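Local coordinates for insecticidal Delta-Endotoxin Cry8Ea1 (Bacillus Thuringiensis, PDB 3EB7), which is toxic to larvae of the underground pest Holotrichia parallela, probably by forming pores in gut-cell membranes as other three-domain Cry toxins do, at residues V453-G459 and T484-R488; L276-I280 and S436-T440; F511-R517 and L562-N568. The contacts are given in a common frame with arbitrary orientation. Numbering follows the deposited sequence.

Interaction 1: residues V453-G459 and T484-R488; sequences VVKASDG and TGVIR
Ile-487, Val-453 and Val-486 bury the most surface here. Segment 453-459 starts as a short 3-10 turn at Val-453 and Val-454; from Ala-456 it runs antiparallel to the extended 484-488, with Asp-458 almost fully stretched (phi/psi -177/-176) and Gly-459 at positive phi (101°). CA atoms pair Ala-456 with Ile-487 and Gly-459 with Gly-485, both at 4.1 Å. Val-486 is held by its backbone: its O accepts from both Ser-457 N (2.8 Å) and Ser-457 OG (2.7 Å; chi1 p), and its N donates to Asp-458 OD2 (3.1 Å; chi1 p). Ile-487 (m, t) places CD1 4.1 Å from Val-453 CG1 (chi1 m) and CG1 3.9 Å from Ala-456 CB. Val-453 CB lies 4.0 Å from Thr-484 CG2. Water 1 joins Val-453 O (2.8 Å) to Gly-485 N (3.2 Å), and water 2 joins Lys-455 O to Arg-488 N, 2.8 Å each. Val-453 and Ile-487 are buried with Ile-583 of strand 578-588 between two sheets, as in the beta sandwich of the C-terminal domain.

Interaction 2: residues L276-I280 and S436-T440; sequences LFDFI and SADRT
Segments 276-280 and 436-440 face each other through side chains, with their backbones well apart. They are in the same order but oblique to each other: Phe-277 lies nearest Ala-437 (CA to CA 9.1 Å) and Phe-279 nearest Arg-439 (8.1 Å). Residues 276-280 are extended and lead into strand 278-292, in a four-stranded antiparallel sheet of the middle domain, the beta prism of three-domain Cry toxins; 436-440 is an irregular loop on the way to the C-terminal domain. About 235 Å² is buried in all, most of it on Phe-279 and Arg-439.

The apolar part is small. Phe-277, with chi1 t and chi2 83°, reaches out until its CZ sits 3.4 Å from Ala-437 CB, a close meeting of ring tip and methyl.

Aromatic contacts to polar groups come next. Phe-279 takes chi1 m with chi2 95°, so that CZ lies 3.6 Å from Asp-438 O and 4.2 Å from Ala-437 O, both carbonyls sitting at the ring edge near its plane. Arg-439 (m, t, t) brings its guanidinium up to the same ring: CZ of Arg-439 is 3.6 Å from Phe-279 CD2, which lies over one face of the guanidinium.

Water supplies the polar link. Water 4 accepts from Arg-439 NH2 (3.1 Å) and sits 2.7 Å from Ile-280 O. The same NH2 has a salt bridge to Asp-340, while the carboxylate of Asp-438 pairs with Lys-455.

Since the charged ends find their strongest partners outside these segments, what joins the two is mainly a pair of phenyl rings meeting a methyl, carbonyl oxygens and the flat side of a guanidinium.

Interaction 3: residues F511-R517 and L562-N568; sequences FDLDVVR and LKISVRN
Six backbone hydrogen bonds zip these antiparallel strands together. Asp-514 and Ser-565 exchange the central pair (Asp-514 N to Ser-565 O 2.9 Å, Ser-565 N to Asp-514 O 2.8 Å). Asp-512 N donates to Arg-567 O and Val-516 N to Lys-563 O, each at 2.8 Å, while the returns, Arg-567 N to Asp-512 O (3.0 Å) and Lys-563 N to Val-516 O (2.9 Å), are weak. Leu-513/Val-566, Val-515/Ile-564 and Arg-517/Leu-562 form the non-hydrogen-bonded pairs. The strand axes approach to 4.6 Å, with 161° between their N-to-C directions.

The face of Asp-512 and Asp-514 is largely polar, apart from Val-516. Asn-568 ND2 donates to Asp-512 OD2 (3.3 Å), and Asp-512 also pairs with Arg-526. Asp-514 (chi1 p) leans over so that OD2 faces Arg-567 NH1 at 3.5 Å, a salt bridge of charge alone.

The other face is mostly apolar, apart from Arg-517 at its end: Leu-513 CD1 meets Ile-564 CG2 (3.7 Å), Val-515 CG2 meets Ile-564 CD1 (3.9 Å), and Phe-511 CD1 meets Val-566 CG1 (3.8 Å). Ile-564 and Val-566 pack on Ile-580 of strand 578-588 in a second sheet, making a beta sandwich, consistent with a galactose-binding-like C-terminal domain.

How the interactions relate
Interaction 1 stands between the other two, its centre 11 Å from that of interaction 2 and 13 Å from that of interaction 3; interactions 2 and 3 do not touch, with centres 23 Å and nearest atoms about 10 Å apart. Toward interaction 2, Lys-455 NZ makes a salt bridge to Asp-438 OD1 (2.7 Å), and Val-454 O probably accepts from Phe-277 N (2.9 Å), so the sandwich is tied to the region of the preceding domain. Toward interaction 3, strand 482-491 lies beside strand 559-567: Thr-484 N to Ile-564 O (2.8 Å) and Leu-562 N to Ile-487 O (2.9 Å) are probable hydrogen bonds. Together the contacts trace a path from an interdomain seam into one sheet.

Interaction 1: residues V453-G459 and T484-R488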
loop_
_atom_site.group_PDB
_atom_site.type_symbol
_atom_site.label_atom_id
_atom_site.label_comp_id
_atom_site.label_asym_id
_atom_site.label_seq_id
_atom_site.Cartn_x
_atom_site.Cartn_y
_atom_site.Cartn_z
ATOM N N VAL A 453 -3.875 -13.860 2.453
ATOM C CA VAL A 453 -4.950 -14.817 2.125
ATOM C C VAL A 453 -6.126 -14.191 1.346
ATOM O O VAL A 453 -6.953 -14.906 0.753
ATOM C CB VAL A 453 -5.451 -15.603 3.368
ATOM C CG1 VAL A 453 -4.337 -16.507 3.913
ATOM C CG2 VAL A 453 -5.991 -14.612 4.460
ATOM N N VAL A 454 -6.161 -12.862 1.322
ATOM C CA VAL A 454 -7.144 -12.106 0.546
ATOM C C VAL A 454 -6.920 -12.321 -0.977
ATOM O O VAL A 454 -7.792 -12.019 -1.788
ATOM C CB VAL A 454 -7.208 -10.613 1.018
ATOM C CG1 VAL A 454 -5.965 -9.787 0.579
ATOM C CG2 VAL A 454 -8.519 -9.953 0.606
ATOM N N LYS A 455 -5.798 -12.925 -1.342
ATOM C CA LYS A 455 -5.513 -13.298 -2.728
ATOM C C LYS A 455 -6.029 -14.692 -3.106
ATOM O O LYS A 455 -5.480 -15.339 -4.005
ATOM C CB LYS A 455 -3.997 -13.211 -3.018
ATOM C CG LYS A 455 -3.341 -11.875 -2.629
ATOM C CD LYS A 455 -1.942 -11.876 -3.258
ATOM C CE LYS A 455 -1.962 -11.269 -4.680
ATOM N NZ LYS A 455 -0.839 -11.725 -5.540
ATOM N N ALA A 456 -7.042 -15.176 -2.387
ATOM C CA ALA A 456 -7.717 -16.443 -2.737
ATOM C C ALA A 456 -8.627 -16.293 -3.933
ATOM O O ALA A 456 -9.116 -15.188 -4.245
ATOM C CB ALA A 456 -8.497 -16.959 -1.575
ATOM N N SER A 457 -8.872 -17.415 -4.614
ATOM C CA SER A 457 -9.697 -17.427 -5.816
ATOM C C SER A 457 -11.169 -17.328 -5.486
ATOM O O SER A 457 -11.986 -17.092 -6.383
ATOM C CB SER A 457 -9.452 -18.718 -6.611
ATOM O OG SER A 457 -9.888 -19.876 -5.884
ATOM N N ASP A 458 -11.523 -17.537 -4.223
ATOM C CA ASP A 458 -12.933 -17.571 -3.783
ATOM C C ASP A 458 -13.015 -17.767 -2.236
ATOM O O ASP A 458 -11.991 -17.796 -1.543
ATOM C CB ASP A 458 -13.653 -18.783 -4.411
ATOM C CG ASP A 458 -13.103 -20.132 -3.887
ATOM O OD1 ASP A 458 -13.466 -21.183 -4.447
ATOM O OD2 ASP A 458 -12.326 -20.162 -2.900
ATOM N N GLY A 459 -14.223 -17.906 -1.704
ATOM C CA GLY A 459 -14.410 -18.140 -0.284
ATOM C C GLY A 459 -14.801 -16.827 0.371
ATOM O O GLY A 459 -15.239 -15.883 -0.301
ATOM N N THR A 484 -10.190 -20.340 4.639
ATOM C CA THR A 484 -9.933 -19.357 3.617
ATOM C C THR A 484 -10.425 -19.966 2.323
ATOM O O THR A 484 -10.790 -21.136 2.292
ATOM C CB THR A 484 -8.426 -19.066 3.437
ATOM O OG1 THR A 484 -7.756 -20.268 3.035
ATOM C CG2 THR A 484 -7.808 -18.485 4.718
ATOM N N GLY A 485 -10.445 -19.172 1.251
ATOM C CA GLY A 485 -10.657 -19.731 -0.083
ATOM C C GLY A 485 -9.489 -20.610 -0.533
ATOM O O GLY A 485 -8.422 -20.690 0.125
ATOM N N VAL A 486 -9.710 -21.290 -1.652
ATOM C CA VAL A 486 -8.635 -21.894 -2.381
ATOM C C VAL A 486 -7.739 -20.780 -2.960
ATOM O O VAL A 486 -8.204 -19.955 -3.760
ATOM C CB VAL A 486 -9.202 -22.733 -3.512
ATOM C CG1 VAL A 486 -8.085 -23.464 -4.208
ATOM C CG2 VAL A 486 -10.246 -23.721 -2.949
ATOM N N ILE A 487 -6.490 -20.742 -2.496
ATOM C CA ILE A 487 -5.488 -19.854 -3.019
ATOM C C ILE A 487 -4.741 -20.604 -4.127
ATOM O O ILE A 487 -4.131 -21.662 -3.888
ATOM C CB ILE A 487 -4.474 -19.383 -1.954
ATOM C CG1 ILE A 487 -5.179 -18.738 -0.769
ATOM C CG2 ILE A 487 -3.383 -18.446 -2.591
ATOM C CD1 ILE A 487 -4.264 -18.437 0.351
ATOM N N ARG A 488 -4.822 -20.041 -5.334
ATOM C CA ARG A 488 -4.239 -20.648 -6.525
ATOM C C ARG A 488 -2.830 -20.129 -6.727
ATOM O O ARG A 488 -2.587 -18.913 -6.630
ATOM C CB ARG A 488 -5.135 -20.353 -7.713
ATOM C CG ARG A 488 -4.393 -19.868 -8.955
ATOM C CD ARG A 488 -4.752 -20.738 -10.180
ATOM N NE ARG A 488 -4.732 -22.156 -9.798
ATOM C CZ ARG A 488 -3.631 -22.895 -9.757
ATOM N NH1 ARG A 488 -2.445 -22.344 -10.100
ATOM N NH2 ARG A 488 -3.733 -24.179 -9.382
HETATM O O HOH W 1 -9.069 -16.341 1.779
HETATM O O HOH W 2 -5.951 -17.508 -5.727
HETATM O O HOH W 3 -11.407 -16.304 0.986
#

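Interaction 2: residues L276-I280 and S436-T440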
loop_
_atom_site.group_PDB
_atom_site.type_symbol
_atom_site.label_atom_id
_atom_site.label_comp_id
_atom_site.label_asym_id
_atom_site.label_seq_id
_atom_site.Cartn_x
_atom_site.Cartn_y
_atom_site.Cartn_z
ATOM N N LEU A 276 -12.322 -9.899 -2.233
ATOM C CA LEU A 276 -11.046 -10.569 -2.402
ATOM C C LEU A 276 -10.221 -9.806 -3.420
ATOM O O LEU A 276 -10.763 -9.180 -4.334
ATOM C CB LEU A 276 -11.288 -12.014 -2.907
ATOM C CG LEU A 276 -11.783 -12.950 -1.800
ATOM C CD1 LEU A 276 -12.611 -14.047 -2.433
ATOM C CD2 LEU A 276 -10.586 -13.481 -0.959
ATOM N N PHE A 277 -8.910 -9.850 -3.279
ATOM C CA PHE A 277 -8.035 -9.119 -4.193
ATOM C C PHE A 277 -8.398 -9.474 -5.642
ATOM O O PHE A 277 -8.502 -10.636 -5.979
ATOM C CB PHE A 277 -6.580 -9.467 -3.885
ATOM C CG PHE A 277 -5.588 -8.671 -4.694
ATOM C CD1 PHE A 277 -5.214 -7.383 -4.301
ATOM C CD2 PHE A 277 -5.038 -9.198 -5.855
ATOM C CE1 PHE A 277 -4.288 -6.637 -5.041
ATOM C CE2 PHE A 277 -4.128 -8.451 -6.599
ATOM C CZ PHE A 277 -3.758 -7.152 -6.176
ATOM N N ASP A 278 -8.635 -8.488 -6.495
ATOM C CA ASP A 278 -9.094 -8.803 -7.873
ATOM C C ASP A 278 -8.457 -7.960 -8.995
ATOM O O ASP A 278 -7.752 -7.000 -8.738
ATOM C CB ASP A 278 -10.628 -8.820 -7.983
ATOM C CG ASP A 278 -11.276 -7.475 -7.672
ATOM O OD1 ASP A 278 -10.560 -6.468 -7.511
ATOM O OD2 ASP A 278 -12.534 -7.412 -7.611
ATOM N N PHE A 279 -8.696 -8.371 -10.227
ATOM C CA PHE A 279 -8.154 -7.689 -11.415
ATOM C C PHE A 279 -9.278 -7.413 -12.376
ATOM O O PHE A 279 -10.106 -8.299 -12.599
ATOM C CB PHE A 279 -7.101 -8.558 -12.115
ATOM C CG PHE A 279 -5.846 -8.720 -11.316
ATOM C CD1 PHE A 279 -5.667 -9.847 -10.480
ATOM C CD2 PHE A 279 -4.860 -7.739 -11.351
ATOM C CE1 PHE A 279 -4.497 -9.976 -9.708
ATOM C CE2 PHE A 279 -3.700 -7.862 -10.603
ATOM C CZ PHE A 279 -3.517 -8.968 -9.781
ATOM N N ILE A 280 -9.305 -6.196 -12.921
ATOM C CA ILE A 280 -10.242 -5.838 -13.976
ATOM C C ILE A 280 -10.031 -6.704 -15.210
ATOM O O ILE A 280 -8.895 -6.924 -15.623
ATOM C CB ILE A 280 -10.194 -4.291 -14.316
ATOM C CG1 ILE A 280 -11.300 -3.900 -15.285
ATOM C CG2 ILE A 280 -8.819 -3.867 -14.917
ATOM C CD1 ILE A 280 -11.630 -2.384 -15.272
ATOM N N SER A 436 3.480 -4.307 -6.271
ATOM C CA SER A 436 4.037 -5.484 -5.530
ATOM C C SER A 436 3.096 -6.692 -5.449
ATOM O O SER A 436 3.515 -7.782 -5.148
ATOM C CB SER A 436 4.460 -5.099 -4.097
ATOM O OG SER A 436 3.383 -4.505 -3.393
ATOM N N ALA A 437 1.815 -6.464 -5.700
ATOM C CA ALA A 437 0.807 -7.486 -5.599
ATOM C C ALA A 437 0.646 -8.189 -6.960
ATOM O O ALA A 437 0.023 -7.681 -7.874
ATOM C CB ALA A 437 -0.487 -6.848 -5.134
ATOM N N ASP A 438 1.215 -9.375 -7.078
ATOM C CA ASP A 438 1.342 -10.011 -8.370
ATOM C C ASP A 438 0.027 -10.633 -8.837
ATOM O O ASP A 438 -0.915 -10.759 -8.074
ATOM C CB ASP A 438 2.546 -11.000 -8.396
ATOM C CG ASP A 438 2.306 -12.299 -7.599
ATOM O OD1 ASP A 438 1.202 -12.557 -7.055
ATOM O OD2 ASP A 438 3.261 -13.095 -7.524
ATOM N N ARG A 439 0.013 -11.028 -10.100
ATOM C CA ARG A 439 -1.132 -11.611 -10.778
ATOM C C ARG A 439 -1.240 -13.126 -10.670
ATOM O O ARG A 439 -2.283 -13.702 -10.987
ATOM C CB ARG A 439 -1.037 -11.248 -12.259
ATOM C CG ARG A 439 -1.167 -9.763 -12.521
ATOM C CD ARG A 439 -1.275 -9.545 -14.041
ATOM N NE ARG A 439 -1.804 -8.222 -14.226
ATOM C CZ ARG A 439 -3.066 -7.943 -14.491
ATOM N NH1 ARG A 439 -3.937 -8.917 -14.690
ATOM N NH2 ARG A 439 -3.437 -6.669 -14.579
ATOM N N THR A 440 -0.171 -13.760 -10.212
ATOM C CA THR A 440 0.038 -15.196 -10.396
ATOM C C THR A 440 0.221 -15.967 -9.090
ATOM O O THR A 440 0.304 -17.219 -9.116
ATOM C CB THR A 440 1.340 -15.442 -11.249
ATOM O OG1 THR A 440 2.389 -14.615 -10.735
ATOM C CG2 THR A 440 1.137 -15.103 -12.758
HETATM O O HOH W 4 -6.374 -6.033 -15.521
#

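Interaction 3: residues F511-R517 and L562-N568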
loop_
_atom_site.group_PDB
_atom_site.type_symbol
_atom_site.label_atom_id
_atom_site.label_comp_id
_atom_site.label_asym_id
_atom_site.label_seq_id
_atom_site.Cartn_x
_atom_site.Cartn_y
_atom_site.Cartn_z
ATOM N N PHE A 511 -7.175 -22.045 18.900
ATOM C CA PHE A 511 -7.863 -22.682 17.773
ATOM C C PHE A 511 -6.973 -23.718 17.110
ATOM O O PHE A 511 -5.745 -23.664 17.185
ATOM C CB PHE A 511 -8.304 -21.639 16.700
ATOM C CG PHE A 511 -7.165 -20.843 16.119
ATOM C CD1 PHE A 511 -6.654 -21.143 14.864
ATOM C CD2 PHE A 511 -6.543 -19.815 16.866
ATOM C CE1 PHE A 511 -5.546 -20.417 14.354
ATOM C CE2 PHE A 511 -5.474 -19.104 16.363
ATOM C CZ PHE A 511 -4.970 -19.419 15.106
ATOM N N ASP A 512 -7.622 -24.662 16.443
ATOM C CA ASP A 512 -6.981 -25.621 15.571
ATOM C C ASP A 512 -6.776 -25.016 14.142
ATOM O O ASP A 512 -7.684 -24.435 13.575
ATOM C CB ASP A 512 -7.873 -26.876 15.505
ATOM C CG ASP A 512 -7.762 -27.769 16.765
ATOM O OD1 ASP A 512 -6.932 -27.484 17.666
ATOM O OD2 ASP A 512 -8.493 -28.798 16.835
ATOM N N LEU A 513 -5.585 -25.155 13.577
ATOM C CA LEU A 513 -5.321 -24.663 12.241
ATOM C C LEU A 513 -4.701 -25.769 11.416
ATOM O O LEU A 513 -3.798 -26.429 11.865
ATOM C CB LEU A 513 -4.384 -23.435 12.254
ATOM C CG LEU A 513 -4.131 -22.749 10.890
ATOM C CD1 LEU A 513 -3.864 -21.258 11.062
ATOM C CD2 LEU A 513 -3.007 -23.429 10.066
ATOM N N ASP A 514 -5.193 -25.981 10.207
ATOM C CA ASP A 514 -4.383 -26.715 9.261
ATOM C C ASP A 514 -4.283 -26.106 7.864
ATOM O O ASP A 514 -5.112 -25.284 7.433
ATOM C CB ASP A 514 -4.817 -28.146 9.179
ATOM C CG ASP A 514 -6.266 -28.268 9.091
ATOM O OD1 ASP A 514 -6.813 -27.685 8.127
ATOM O OD2 ASP A 514 -6.857 -28.925 9.982
ATOM N N VAL A 515 -3.217 -26.532 7.209
ATOM C CA VAL A 515 -2.832 -26.128 5.876
ATOM C C VAL A 515 -3.141 -27.293 4.947
ATOM O O VAL A 515 -2.636 -28.392 5.143
ATOM C CB VAL A 515 -1.317 -25.852 5.856
ATOM C CG1 VAL A 515 -0.877 -25.305 4.494
ATOM C CG2 VAL A 515 -0.972 -24.881 6.991
ATOM N N VAL A 516 -4.019 -27.052 3.983
ATOM C CA VAL A 516 -4.387 -28.043 2.989
ATOM C C VAL A 516 -3.669 -27.674 1.655
ATOM O O VAL A 516 -3.835 -26.574 1.074
ATOM C CB VAL A 516 -5.944 -28.111 2.860
ATOM C CG1 VAL A 516 -6.399 -29.140 1.847
ATOM C CG2 VAL A 516 -6.607 -28.356 4.232
ATOM N N ARG A 517 -2.829 -28.586 1.209
ATOM C CA ARG A 517 -2.110 -28.428 -0.037
ATOM C C ARG A 517 -2.651 -29.395 -1.086
ATOM O O ARG A 517 -2.705 -30.627 -0.874
ATOM C CB ARG A 517 -0.604 -28.633 0.154
ATOM C CG ARG A 517 0.200 -28.313 -1.114
ATOM C CD ARG A 517 0.335 -29.503 -2.045
ATOM N NE ARG A 517 1.381 -30.420 -1.584
ATOM C CZ ARG A 517 1.164 -31.606 -1.007
ATOM N NH1 ARG A 517 -0.075 -32.061 -0.798
ATOM N NH2 ARG A 517 2.192 -32.348 -0.650
ATOM N N LEU A 562 -3.382 -23.808 -2.094
ATOM C CA LEU A 562 -3.199 -23.800 -0.657
ATOM C C LEU A 562 -4.499 -23.334 -0.019
ATOM O O LEU A 562 -5.252 -22.564 -0.606
ATOM C CB LEU A 562 -2.061 -22.867 -0.308
ATOM C CG LEU A 562 -0.865 -23.324 0.547
ATOM C CD1 LEU A 562 -0.429 -24.793 0.348
ATOM C CD2 LEU A 562 0.318 -22.367 0.283
ATOM N N LYS A 563 -4.782 -23.799 1.186
ATOM C CA LYS A 563 -6.027 -23.422 1.840
ATOM C C LYS A 563 -5.818 -23.575 3.332
ATOM O O LYS A 563 -5.232 -24.555 3.762
ATOM C CB LYS A 563 -7.207 -24.285 1.330
ATOM C CG LYS A 563 -8.553 -23.989 2.006
ATOM C CD LYS A 563 -9.604 -24.938 1.523
ATOM C CE LYS A 563 -10.174 -25.669 2.690
ATOM N NZ LYS A 563 -10.696 -27.051 2.434
ATOM N N ILE A 564 -6.265 -22.588 4.103
ATOM C CA ILE A 564 -6.066 -22.604 5.531
ATOM C C ILE A 564 -7.417 -22.846 6.164
ATOM O O ILE A 564 -8.415 -22.211 5.793
ATOM C CB ILE A 564 -5.430 -21.270 6.069
ATOM C CG1 ILE A 564 -4.072 -20.938 5.406
ATOM C CG2 ILE A 564 -5.278 -21.296 7.599
ATOM C CD1 ILE A 564 -3.071 -22.077 5.353
ATOM N N SER A 565 -7.454 -23.787 7.105
ATOM C CA SER A 565 -8.686 -24.110 7.829
ATOM C C SER A 565 -8.515 -23.858 9.316
ATOM O O SER A 565 -7.475 -24.239 9.894
ATOM C CB SER A 565 -9.039 -25.579 7.591
ATOM O OG SER A 565 -9.383 -25.786 6.225
ATOM N N VAL A 566 -9.509 -23.195 9.924
ATOM C CA VAL A 566 -9.541 -22.988 11.376
ATOM C C VAL A 566 -10.824 -23.600 12.026
ATOM O O VAL A 566 -11.925 -23.603 11.433
ATOM C CB VAL A 566 -9.276 -21.498 11.837
ATOM C CG1 VAL A 566 -7.936 -20.973 11.286
ATOM C CG2 VAL A 566 -10.455 -20.571 11.496
ATOM N N ARG A 567 -10.648 -24.089 13.253
ATOM C CA ARG A 567 -11.535 -25.046 13.879
ATOM C C ARG A 567 -11.357 -25.014 15.416
ATOM O O ARG A 567 -10.338 -24.529 15.921
ATOM C CB ARG A 567 -11.095 -26.408 13.350
ATOM C CG ARG A 567 -12.061 -27.507 13.456
ATOM C CD ARG A 567 -11.488 -28.729 12.790
ATOM N NE ARG A 567 -11.338 -28.486 11.363
ATOM C CZ ARG A 567 -10.596 -29.217 10.526
ATOM N NH1 ARG A 567 -9.902 -30.272 10.964
ATOM N NH2 ARG A 567 -10.541 -28.876 9.236
ATOM N N ASN A 568 -12.350 -25.534 16.138
ATOM C CA ASN A 568 -12.228 -25.867 17.565
ATOM C C ASN A 568 -11.778 -24.685 18.403
ATOM O O ASN A 568 -10.726 -24.714 19.046
ATOM C CB ASN A 568 -11.273 -27.081 17.734
ATOM C CG ASN A 568 -11.419 -27.787 19.095
ATOM O OD1 ASN A 568 -12.443 -27.649 19.788
ATOM N ND2 ASN A 568 -10.394 -28.562 19.473
HETATM O O HOH W 5 -8.411 -27.207 11.007
#